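Local coordinates for protein 2''-aminoglycoside nucleotidyltransferase (Klebsiella pneumoniae, PDB 4WQK) that inactivates kanamycin, gentamicin, tobramycin and related aminoglycoside antibiotics by adenylating their 2''-hydroxyl group in a magnesium-dependent reaction, making bacteria resistant, at residues D33-R38 and A111-I116; T49-R54 and E96-A101; I129-F134 and A170-R175. One frame throughout, in Å; residues are numbered along the deposited sequence.

Contact 1: D33-R38 and A111-I116; sequences DARLGR and AAEGVI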
loop_
_atom_site.group_PDB
_atom_site.type_symbol
_atom_site.label_atom_id
_atom_site.label_comp_id
_atom_site.label_asym_id
_atom_site.label_seq_id
_atom_site.Cartn_x
_atom_site.Cartn_y
_atom_site.Cartn_z
ATOM N N ASP A 33 4.707 -8.005 -3.102
ATOM C CA ASP A 33 5.636 -9.042 -2.632
ATOM C C ASP A 33 5.037 -9.796 -1.454
ATOM O O ASP A 33 5.226 -11.017 -1.376
ATOM C CB ASP A 33 6.983 -8.428 -2.250
ATOM C CG ASP A 33 7.838 -8.092 -3.465
ATOM O OD1 ASP A 33 7.355 -8.173 -4.645
ATOM O OD2 ASP A 33 9.030 -7.756 -3.260
ATOM N N ALA A 34 4.298 -9.088 -0.598
ATOM C CA ALA A 34 3.662 -9.756 0.546
ATOM C C ALA A 34 2.601 -10.766 0.064
ATOM O O ALA A 34 2.551 -11.906 0.548
ATOM C CB ALA A 34 3.103 -8.743 1.469
ATOM N N ARG A 35 1.741 -10.358 -0.875
ATOM C CA ARG A 35 0.735 -11.277 -1.379
ATOM C C ARG A 35 1.373 -12.452 -2.094
ATOM O O ARG A 35 0.859 -13.593 -2.065
ATOM C CB ARG A 35 -0.227 -10.554 -2.339
ATOM C CG ARG A 35 -1.191 -9.677 -1.583
ATOM C CD ARG A 35 -2.304 -9.101 -2.465
ATOM N NE ARG A 35 -3.211 -8.422 -1.560
ATOM C CZ ARG A 35 -4.228 -9.006 -0.933
ATOM N NH1 ARG A 35 -4.521 -10.293 -1.165
ATOM N NH2 ARG A 35 -4.955 -8.298 -0.074
ATOM N N LEU A 36 2.489 -12.209 -2.807
ATOM C CA LEU A 36 3.178 -13.303 -3.470
ATOM C C LEU A 36 3.953 -14.225 -2.494
ATOM O O LEU A 36 4.222 -15.387 -2.787
ATOM C CB LEU A 36 4.154 -12.789 -4.526
ATOM C CG LEU A 36 3.398 -12.046 -5.627
ATOM C CD1 LEU A 36 4.451 -11.432 -6.513
ATOM C CD2 LEU A 36 2.552 -13.005 -6.441
ATOM N N GLY A 37 4.300 -13.655 -1.345
ATOM C CA GLY A 37 5.139 -14.354 -0.384
ATOM C C GLY A 37 6.567 -14.469 -0.838
ATOM O O GLY A 37 7.258 -15.424 -0.486
ATOM N N ARG A 38 7.024 -13.517 -1.639
ATOM C CA ARG A 38 8.365 -13.569 -2.198
ATOM C C ARG A 38 8.842 -12.139 -2.431
ATOM O O ARG A 38 8.122 -11.316 -3.014
ATOM C CB ARG A 38 8.427 -14.362 -3.536
ATOM C CG ARG A 38 7.837 -15.819 -3.553
ATOM C CD ARG A 38 8.655 -16.863 -2.729
ATOM N NE ARG A 38 8.628 -18.239 -3.232
ATOM C CZ ARG A 38 9.260 -19.237 -2.602
ATOM N NH1 ARG A 38 9.915 -18.948 -1.503
ATOM N NH2 ARG A 38 9.300 -20.507 -3.076
ATOM N N ALA A 111 -8.618 -9.735 6.823
ATOM C CA ALA A 111 -7.690 -10.854 7.043
ATOM C C ALA A 111 -6.284 -10.515 6.574
ATOM O O ALA A 111 -6.096 -9.703 5.669
ATOM C CB ALA A 111 -8.193 -12.101 6.343
ATOM N N ALA A 112 -5.303 -11.131 7.214
ATOM C CA ALA A 112 -3.929 -11.000 6.764
ATOM C C ALA A 112 -3.773 -11.875 5.527
ATOM O O ALA A 112 -3.921 -13.077 5.614
ATOM C CB ALA A 112 -2.972 -11.407 7.877
ATOM N N GLU A 113 -3.537 -11.274 4.365
ATOM C CA GLU A 113 -3.519 -12.004 3.099
ATOM C C GLU A 113 -2.142 -12.048 2.458
ATOM O O GLU A 113 -1.981 -12.471 1.292
ATOM C CB GLU A 113 -4.551 -11.348 2.150
ATOM C CG GLU A 113 -5.975 -11.604 2.646
ATOM C CD GLU A 113 -7.085 -10.988 1.773
ATOM O OE1 GLU A 113 -6.785 -10.192 0.876
ATOM O OE2 GLU A 113 -8.266 -11.320 2.021
ATOM N N GLY A 114 -1.120 -11.593 3.176
ATOM C CA GLY A 114 0.241 -11.679 2.672
ATOM C C GLY A 114 1.155 -12.217 3.758
ATOM O O GLY A 114 0.726 -12.417 4.909
ATOM N N VAL A 115 2.404 -12.478 3.393
ATOM C CA VAL A 115 3.406 -12.965 4.340
ATOM C C VAL A 115 4.708 -12.310 3.973
ATOM O O VAL A 115 5.052 -12.259 2.790
ATOM C CB VAL A 115 3.599 -14.507 4.311
ATOM C CG1 VAL A 115 4.675 -14.947 5.326
ATOM C CG2 VAL A 115 2.314 -15.272 4.539
ATOM N N ILE A 116 5.385 -11.727 4.970
ATOM C CA ILE A 116 6.720 -11.158 4.787
ATOM C C ILE A 116 7.668 -11.826 5.796
ATOM O O ILE A 116 7.508 -11.642 7.025
ATOM C CB ILE A 116 6.708 -9.629 4.984
ATOM C CG1 ILE A 116 5.817 -8.945 3.932
ATOM C CG2 ILE A 116 8.170 -9.083 4.962
ATOM C CD1 ILE A 116 5.664 -7.426 4.139
HETATM O O HOH W 1 7.060 -11.367 1.144
#
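A single carboxylate oxygen, OE1 of E113, takes both terminal nitrogens of R35, with NH2 at 2.8 Å and NH1 at 3.0 Å. OE1 sits in the guanidinium plane, at its edge, while the carboxylate itself is turned 77° against that plane. NH2 meets the anti lone pair of OE1; NH1 also approaches on the anti side, but out of the carboxylate plane. A bound magnesium ion lies about 4 Å from the E113 side chain. R35 is held further by NE to the carbonyl of N124, NH2 to that of C123, and a cation-pi contact with W126.

Beside this salt bridge V115 N donates to A34 O at 2.9 Å. G114 brings its bare CA to 3.1 Å from A34 O, where a CB would run into A34 C. A Schellman motif with G37 at C-prime ends the helix. A water donates to V115 O at 2.7 Å and, weakly, to D33 O.

A34 CB packs on I116 CG1 at 3.7 Å. The contact sets helix 28-36 of the N-terminal domain against the C-terminal domain's hairpin 114-116/119-121, where E113 and G114 form a classic beta bulge opposite V121; V121 touches A34 and I116, and V7 and I10 of helix 5-19 cover I116.

Contact 2: T49-R54 and E96-A101; sequences TFPGER and EAYEIA. With IPA (isopropyl alcohol), chain H.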
loop_
_atom_site.group_PDB
_atom_site.type_symbol
_atom_site.label_atom_id
_atom_site.label_comp_id
_atom_site.label_asym_id
_atom_site.label_seq_id
_atom_site.Cartn_x
_atom_site.Cartn_y
_atom_site.Cartn_z
ATOM N N THR A 49 -1.102 1.826 4.484
ATOM C CA THR A 49 -2.442 2.385 4.540
ATOM C C THR A 49 -2.907 2.276 6.003
ATOM O O THR A 49 -2.812 1.214 6.612
ATOM C CB THR A 49 -3.386 1.633 3.606
ATOM O OG1 THR A 49 -2.914 1.748 2.252
ATOM C CG2 THR A 49 -4.778 2.246 3.681
ATOM N N PHE A 50 -3.415 3.378 6.554
ATOM C CA PHE A 50 -3.720 3.422 8.000
ATOM C C PHE A 50 -5.135 3.987 8.232
ATOM O O PHE A 50 -5.615 4.787 7.431
ATOM C CB PHE A 50 -2.699 4.297 8.757
ATOM C CG PHE A 50 -2.708 5.750 8.335
ATOM C CD1 PHE A 50 -1.931 6.224 7.238
ATOM C CD2 PHE A 50 -3.510 6.684 9.002
ATOM C CE1 PHE A 50 -1.948 7.548 6.826
ATOM C CE2 PHE A 50 -3.520 8.006 8.588
ATOM C CZ PHE A 50 -2.743 8.456 7.514
ATOM N N PRO A 51 -5.762 3.618 9.362
ATOM C CA PRO A 51 -7.061 4.229 9.690
ATOM C C PRO A 51 -6.939 5.737 9.881
ATOM O O PRO A 51 -6.221 6.215 10.772
ATOM C CB PRO A 51 -7.447 3.525 11.002
ATOM C CG PRO A 51 -6.743 2.219 10.922
ATOM C CD PRO A 51 -5.394 2.532 10.294
ATOM N N GLY A 52 -7.651 6.488 9.062
ATOM C CA GLY A 52 -7.452 7.932 9.024
ATOM C C GLY A 52 -7.683 8.609 10.352
ATOM O O GLY A 52 -7.031 9.617 10.700
ATOM N N GLU A 53 -8.648 8.069 11.098
ATOM C CA GLU A 53 -9.073 8.702 12.350
ATOM C C GLU A 53 -8.125 8.301 13.503
ATOM O O GLU A 53 -8.243 8.834 14.627
ATOM C CB GLU A 53 -10.538 8.355 12.669
ATOM C CG GLU A 53 -10.779 6.982 13.326
ATOM C CD GLU A 53 -10.565 5.739 12.450
ATOM O OE1 GLU A 53 -10.279 5.833 11.244
ATOM O OE2 GLU A 53 -10.716 4.622 13.013
ATOM N N ARG A 54 -7.174 7.400 13.220
ATOM C CA ARG A 54 -6.164 7.000 14.190
ATOM C C ARG A 54 -4.747 7.391 13.763
ATOM O O ARG A 54 -3.754 6.784 14.214
ATOM C CB ARG A 54 -6.258 5.478 14.426
ATOM C CG ARG A 54 -7.637 5.118 14.932
ATOM C CD ARG A 54 -7.777 3.593 15.212
ATOM N NE ARG A 54 -6.893 3.150 16.288
ATOM C CZ ARG A 54 -6.758 1.870 16.670
ATOM N NH1 ARG A 54 -7.418 0.881 16.047
ATOM N NH2 ARG A 54 -5.964 1.562 17.697
ATOM N N GLU A 96 -18.465 -1.370 7.195
ATOM C CA GLU A 96 -18.012 -2.748 7.430
ATOM C C GLU A 96 -16.528 -2.952 7.243
ATOM O O GLU A 96 -15.990 -4.001 7.565
ATOM C CB GLU A 96 -18.794 -3.701 6.516
ATOM C CG GLU A 96 -18.444 -3.490 5.009
ATOM C CD GLU A 96 -19.145 -4.478 4.061
ATOM O OE1 GLU A 96 -20.349 -4.303 3.791
ATOM O OE2 GLU A 96 -18.489 -5.423 3.566
ATOM N N ALA A 97 -15.826 -1.937 6.768
ATOM C CA ALA A 97 -14.392 -2.032 6.524
ATOM C C ALA A 97 -13.833 -0.654 6.315
ATOM O O ALA A 97 -14.587 0.283 5.996
ATOM C CB ALA A 97 -14.093 -2.902 5.244
ATOM N N TYR A 98 -12.516 -0.528 6.433
ATOM C CA TYR A 98 -11.802 0.686 6.013
ATOM C C TYR A 98 -11.677 0.687 4.496
ATOM O O TYR A 98 -11.482 -0.369 3.889
ATOM C CB TYR A 98 -10.408 0.741 6.658
ATOM C CG TYR A 98 -10.469 1.102 8.127
ATOM C CD1 TYR A 98 -10.595 2.436 8.519
ATOM C CD2 TYR A 98 -10.426 0.103 9.110
ATOM C CE1 TYR A 98 -10.701 2.793 9.858
ATOM C CE2 TYR A 98 -10.513 0.444 10.461
ATOM C CZ TYR A 98 -10.647 1.778 10.835
ATOM O OH TYR A 98 -10.714 2.118 12.164
ATOM N N GLU A 99 -11.763 1.869 3.898
ATOM C CA GLU A 99 -11.617 1.985 2.450
ATOM C C GLU A 99 -10.772 3.187 2.090
ATOM O O GLU A 99 -10.946 4.267 2.618
ATOM C CB GLU A 99 -12.971 2.115 1.718
ATOM C CG GLU A 99 -13.861 0.870 1.818
ATOM C CD GLU A 99 -13.336 -0.330 1.014
ATOM O OE1 GLU A 99 -12.454 -0.149 0.135
ATOM O OE2 GLU A 99 -13.892 -1.451 1.210
ATOM N N ILE A 100 -9.892 2.974 1.132
ATOM C CA ILE A 100 -9.166 4.082 0.499
ATOM C C ILE A 100 -10.171 4.866 -0.328
ATOM O O ILE A 100 -10.950 4.269 -1.048
ATOM C CB ILE A 100 -8.012 3.517 -0.368
ATOM C CG1 ILE A 100 -6.986 2.832 0.523
ATOM C CG2 ILE A 100 -7.332 4.629 -1.155
ATOM C CD1 ILE A 100 -5.959 2.036 -0.273
ATOM N N ALA A 101 -10.144 6.196 -0.207
ATOM C CA ALA A 101 -11.062 7.072 -0.981
ATOM C C ALA A 101 -10.917 6.798 -2.450
ATOM O O ALA A 101 -9.797 6.728 -2.963
ATOM C CB ALA A 101 -10.796 8.539 -0.700
HETATM C C1 IPA H . -16.056 -7.754 3.532
HETATM C C2 IPA H . -16.305 -8.218 4.960
HETATM C C3 IPA H . -14.980 -8.619 5.592
HETATM O O2 IPA H . -16.876 -7.167 5.700
HETATM O O HOH W 2 -8.959 0.673 13.698
#
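The ring of Y98 reaches across and meets P51 over its face and E53 at its edge. P51 CG is 4.2 Å from the ring centroid and 19° off the normal, a CH-pi contact displaced toward the rim. The closest carbons of this pair are P51 CB and Y98 CE1, at 3.5 Å. E53 comes to the edge instead, its carboxylate within 12° of the ring plane. In this nearly coplanar setting Y98 OH donates to the syn lone pair of E53 OE2 at 2.6 Å, while E53 OE1 lies 3.4 Å from Y98 CE1. The E53 chain bends at chi2, which swings CD round toward the tyrosine.

Both segments flank strand 84-93 in the mixed sheet of the nucleotidyltransferase fold: strand 46-51 runs parallel to it and strand 98-99 antiparallel, with F50 bonded to E89 and A91, and E99 to W92. The side chains therefore meet across an intervening strand, and the partners belong to different domains.

The phenol oxygen has a second partner, a water that donates to Y98 OH at 2.7 Å and accepts from R54 NH1 at the guanidinium edge. R54 is anchored by a salt bridge to E57 and by the carbonyls of R20 and N21. The ring of W93 also meets Y98, edge-to-face. Away from the tyrosine, isopropyl alcohol, probably from the crystallisation liquor, donates through O2 to E96 OE2 at 3.2 Å.

Further along, T49 and I100 cross at about a right angle. T49 CG2, anti to its backbone N, touches I100 CG1 at 3.9 Å, while T49 OG1 is hydrogen-bonded to N124 OD1. Next to I100 comes A101, which binds kanamycin A, and T49 lies two residues after the magnesium ligand D47.

Contact 3: I129-F134 and A170-R175; sequences IIWDYF and AAFRSR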
loop_
_atom_site.group_PDB
_atom_site.type_symbol
_atom_site.label_atom_id
_atom_site.label_comp_id
_atom_site.label_asym_id
_atom_site.label_seq_id
_atom_site.Cartn_x
_atom_site.Cartn_y
_atom_site.Cartn_z
ATOM N N ILE A 129 -4.245 -2.196 -5.442
ATOM C CA ILE A 129 -2.872 -2.067 -5.927
ATOM C C ILE A 129 -2.875 -1.658 -7.398
ATOM O O ILE A 129 -2.196 -0.695 -7.834
ATOM C CB ILE A 129 -2.112 -3.387 -5.711
ATOM C CG1 ILE A 129 -1.928 -3.634 -4.220
ATOM C CG2 ILE A 129 -0.769 -3.412 -6.456
ATOM C CD1 ILE A 129 -1.435 -5.069 -3.904
ATOM N N ILE A 130 -3.687 -2.343 -8.189
ATOM C CA ILE A 130 -3.730 -2.096 -9.627
ATOM C C ILE A 130 -4.405 -0.740 -9.928
ATOM O O ILE A 130 -3.951 0.004 -10.805
ATOM C CB ILE A 130 -4.455 -3.263 -10.314
ATOM C CG1 ILE A 130 -3.565 -4.492 -10.219
ATOM C CG2 ILE A 130 -4.782 -2.941 -11.783
ATOM C CD1 ILE A 130 -4.250 -5.752 -10.576
ATOM N N TRP A 131 -5.464 -0.392 -9.188
ATOM C CA TRP A 131 -6.118 0.892 -9.333
ATOM C C TRP A 131 -5.124 2.063 -9.237
ATOM O O TRP A 131 -5.226 3.021 -9.997
ATOM C CB TRP A 131 -7.185 1.024 -8.248
ATOM C CG TRP A 131 -8.191 2.118 -8.384
ATOM C CD1 TRP A 131 -8.217 3.306 -7.682
ATOM C CD2 TRP A 131 -9.374 2.105 -9.193
ATOM N NE1 TRP A 131 -9.343 4.021 -8.008
ATOM C CE2 TRP A 131 -10.059 3.328 -8.959
ATOM C CE3 TRP A 131 -9.919 1.199 -10.121
ATOM C CZ2 TRP A 131 -11.263 3.631 -9.588
ATOM C CZ3 TRP A 131 -11.092 1.501 -10.741
ATOM C CH2 TRP A 131 -11.777 2.714 -10.470
ATOM N N ASP A 132 -4.182 1.986 -8.296
ATOM C CA ASP A 132 -3.209 3.077 -8.167
ATOM C C ASP A 132 -2.324 3.213 -9.379
ATOM O O ASP A 132 -1.876 4.319 -9.714
ATOM C CB ASP A 132 -2.332 2.881 -6.929
ATOM C CG ASP A 132 -2.740 3.801 -5.804
ATOM O OD1 ASP A 132 -3.610 4.673 -6.036
ATOM O OD2 ASP A 132 -2.228 3.636 -4.682
ATOM N N TYR A 133 -2.007 2.105 -10.054
ATOM C CA TYR A 133 -1.269 2.221 -11.297
ATOM C C TYR A 133 -2.063 2.960 -12.377
ATOM O O TYR A 133 -1.494 3.589 -13.250
ATOM C CB TYR A 133 -0.858 0.859 -11.868
ATOM C CG TYR A 133 0.295 0.225 -11.137
ATOM C CD1 TYR A 133 1.604 0.578 -11.411
ATOM C CD2 TYR A 133 0.059 -0.745 -10.174
ATOM C CE1 TYR A 133 2.671 -0.030 -10.701
ATOM C CE2 TYR A 133 1.095 -1.356 -9.482
ATOM C CZ TYR A 133 2.386 -0.992 -9.747
ATOM O OH TYR A 133 3.379 -1.620 -9.023
ATOM N N PHE A 134 -3.391 2.896 -12.319
ATOM C CA PHE A 134 -4.183 3.620 -13.289
ATOM C C PHE A 134 -4.028 5.134 -13.110
ATOM O O PHE A 134 -3.931 5.877 -14.096
ATOM C CB PHE A 134 -5.669 3.221 -13.216
ATOM C CG PHE A 134 -5.922 1.753 -13.507
ATOM C CD1 PHE A 134 -5.036 0.995 -14.277
ATOM C CD2 PHE A 134 -7.079 1.154 -13.019
ATOM C CE1 PHE A 134 -5.307 -0.366 -14.539
ATOM C CE2 PHE A 134 -7.347 -0.205 -13.284
ATOM C CZ PHE A 134 -6.470 -0.938 -14.058
ATOM N N ALA A 170 -11.540 -0.561 -17.313
ATOM C CA ALA A 170 -12.705 0.025 -17.939
ATOM C C ALA A 170 -13.530 0.826 -16.917
ATOM O O ALA A 170 -14.059 1.886 -17.217
ATOM C CB ALA A 170 -13.548 -1.075 -18.618
ATOM N N ALA A 171 -13.615 0.296 -15.704
ATOM C CA ALA A 171 -14.348 0.999 -14.651
ATOM C C ALA A 171 -13.639 2.296 -14.274
ATOM O O ALA A 171 -14.313 3.300 -14.040
ATOM C CB ALA A 171 -14.515 0.085 -13.386
ATOM N N PHE A 172 -12.309 2.272 -14.226
ATOM C CA PHE A 172 -11.532 3.479 -13.970
ATOM C C PHE A 172 -11.784 4.518 -15.069
ATOM O O PHE A 172 -12.044 5.700 -14.787
ATOM C CB PHE A 172 -10.050 3.109 -13.831
ATOM C CG PHE A 172 -9.147 4.292 -13.504
ATOM C CD1 PHE A 172 -8.643 5.127 -14.493
ATOM C CD2 PHE A 172 -8.780 4.503 -12.164
ATOM C CE1 PHE A 172 -7.824 6.202 -14.188
ATOM C CE2 PHE A 172 -7.945 5.573 -11.844
ATOM C CZ PHE A 172 -7.469 6.413 -12.841
ATOM N N ARG A 173 -11.730 4.084 -16.328
ATOM C CA ARG A 173 -11.984 5.027 -17.413
ATOM C C ARG A 173 -13.379 5.633 -17.283
ATOM O O ARG A 173 -13.568 6.833 -17.524
ATOM C CB ARG A 173 -11.834 4.365 -18.786
ATOM C CG ARG A 173 -10.446 3.831 -19.096
ATOM C CD ARG A 173 -9.404 4.901 -19.370
ATOM N NE ARG A 173 -8.119 4.293 -19.738
ATOM C CZ ARG A 173 -7.283 3.706 -18.880
ATOM N NH1 ARG A 173 -6.146 3.190 -19.319
ATOM N NH2 ARG A 173 -7.586 3.613 -17.589
ATOM N N SER A 174 -14.378 4.836 -16.909
ATOM C CA SER A 174 -15.728 5.353 -16.793
ATOM C C SER A 174 -15.850 6.310 -15.587
ATOM O O SER A 174 -16.548 7.328 -15.651
ATOM C CB SER A 174 -16.706 4.186 -16.682
ATOM O OG SER A 174 -18.017 4.651 -16.759
ATOM N N ARG A 175 -15.166 5.973 -14.503
ATOM C CA ARG A 175 -15.169 6.805 -13.311
ATOM C C ARG A 175 -14.653 8.208 -13.612
ATOM O O ARG A 175 -15.249 9.179 -13.169
ATOM C CB ARG A 175 -14.325 6.176 -12.189
ATOM C CG ARG A 175 -14.148 7.085 -10.933
ATOM C CD ARG A 175 -15.366 7.045 -10.044
ATOM N NE ARG A 175 -15.254 5.754 -9.367
ATOM C CZ ARG A 175 -14.354 5.480 -8.413
ATOM N NH1 ARG A 175 -13.492 6.396 -7.960
ATOM N NH2 ARG A 175 -14.361 4.274 -7.877
#
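W131, F172 and F134 form an aromatic cluster between two helices of the C-terminal domain, whose segment axes pass 10.6 Å apart at a crossing angle of -49°. F172 stands in the middle. Its CG is anti to the backbone N, and its ring presents an edge to W131 in a T-shaped pair: F172 CD2 lies over the centre of the indole system, and W131 CE2 is 3.6 Å from it. The planes are 77° apart. W131 also reaches past the ring to the helix itself, with CH2 3.6 Å from F172 CA.

One face of the F172 ring receives F134. F134 CB sits 3.4 Å from the F172 ring centroid, almost on the normal, a CH-pi contact. The F134 ring follows in an offset edge-to-face pair, centroids of the F134 and F172 rings 5.4 Å apart, as the two side chains slide past each other in opposite directions. Y135 extends the cluster, meeting the F172 ring edge-to-face, and W131 NE1 donates to its hydroxyl.

R175, bent at chi2 and chi3, folds back beside the tryptophan, guanidinium and indole planes 45° apart. Its NH1 is bonded to E102 O; W131 CZ2 lies over the guanidinium face toward its rim, 3.6 Å from R175 NH2.

In the fold
Contacts 1 and 2 both join the N-terminal to the C-terminal domain, whereas contact 3 lies wholly within the helices of the C-terminal domain. Along the chain both segments of contact 2 fall between those of contact 1, since helix 28-36 is followed by strand 46-51, and strand 98-99 by strand 114-116; contact 3 comes after both. From centre to centre it is about 20 Å between contacts 1 and 2, 23 Å between 1 and 3, and 19 Å between 2 and 3. The magnesium ligands D45 and D47 lie in sequence between the first segments of contacts 1 and 2, and D87, on strand 84-93, falls inside both loops. The enzyme binds kanamycin in its interdomain cleft.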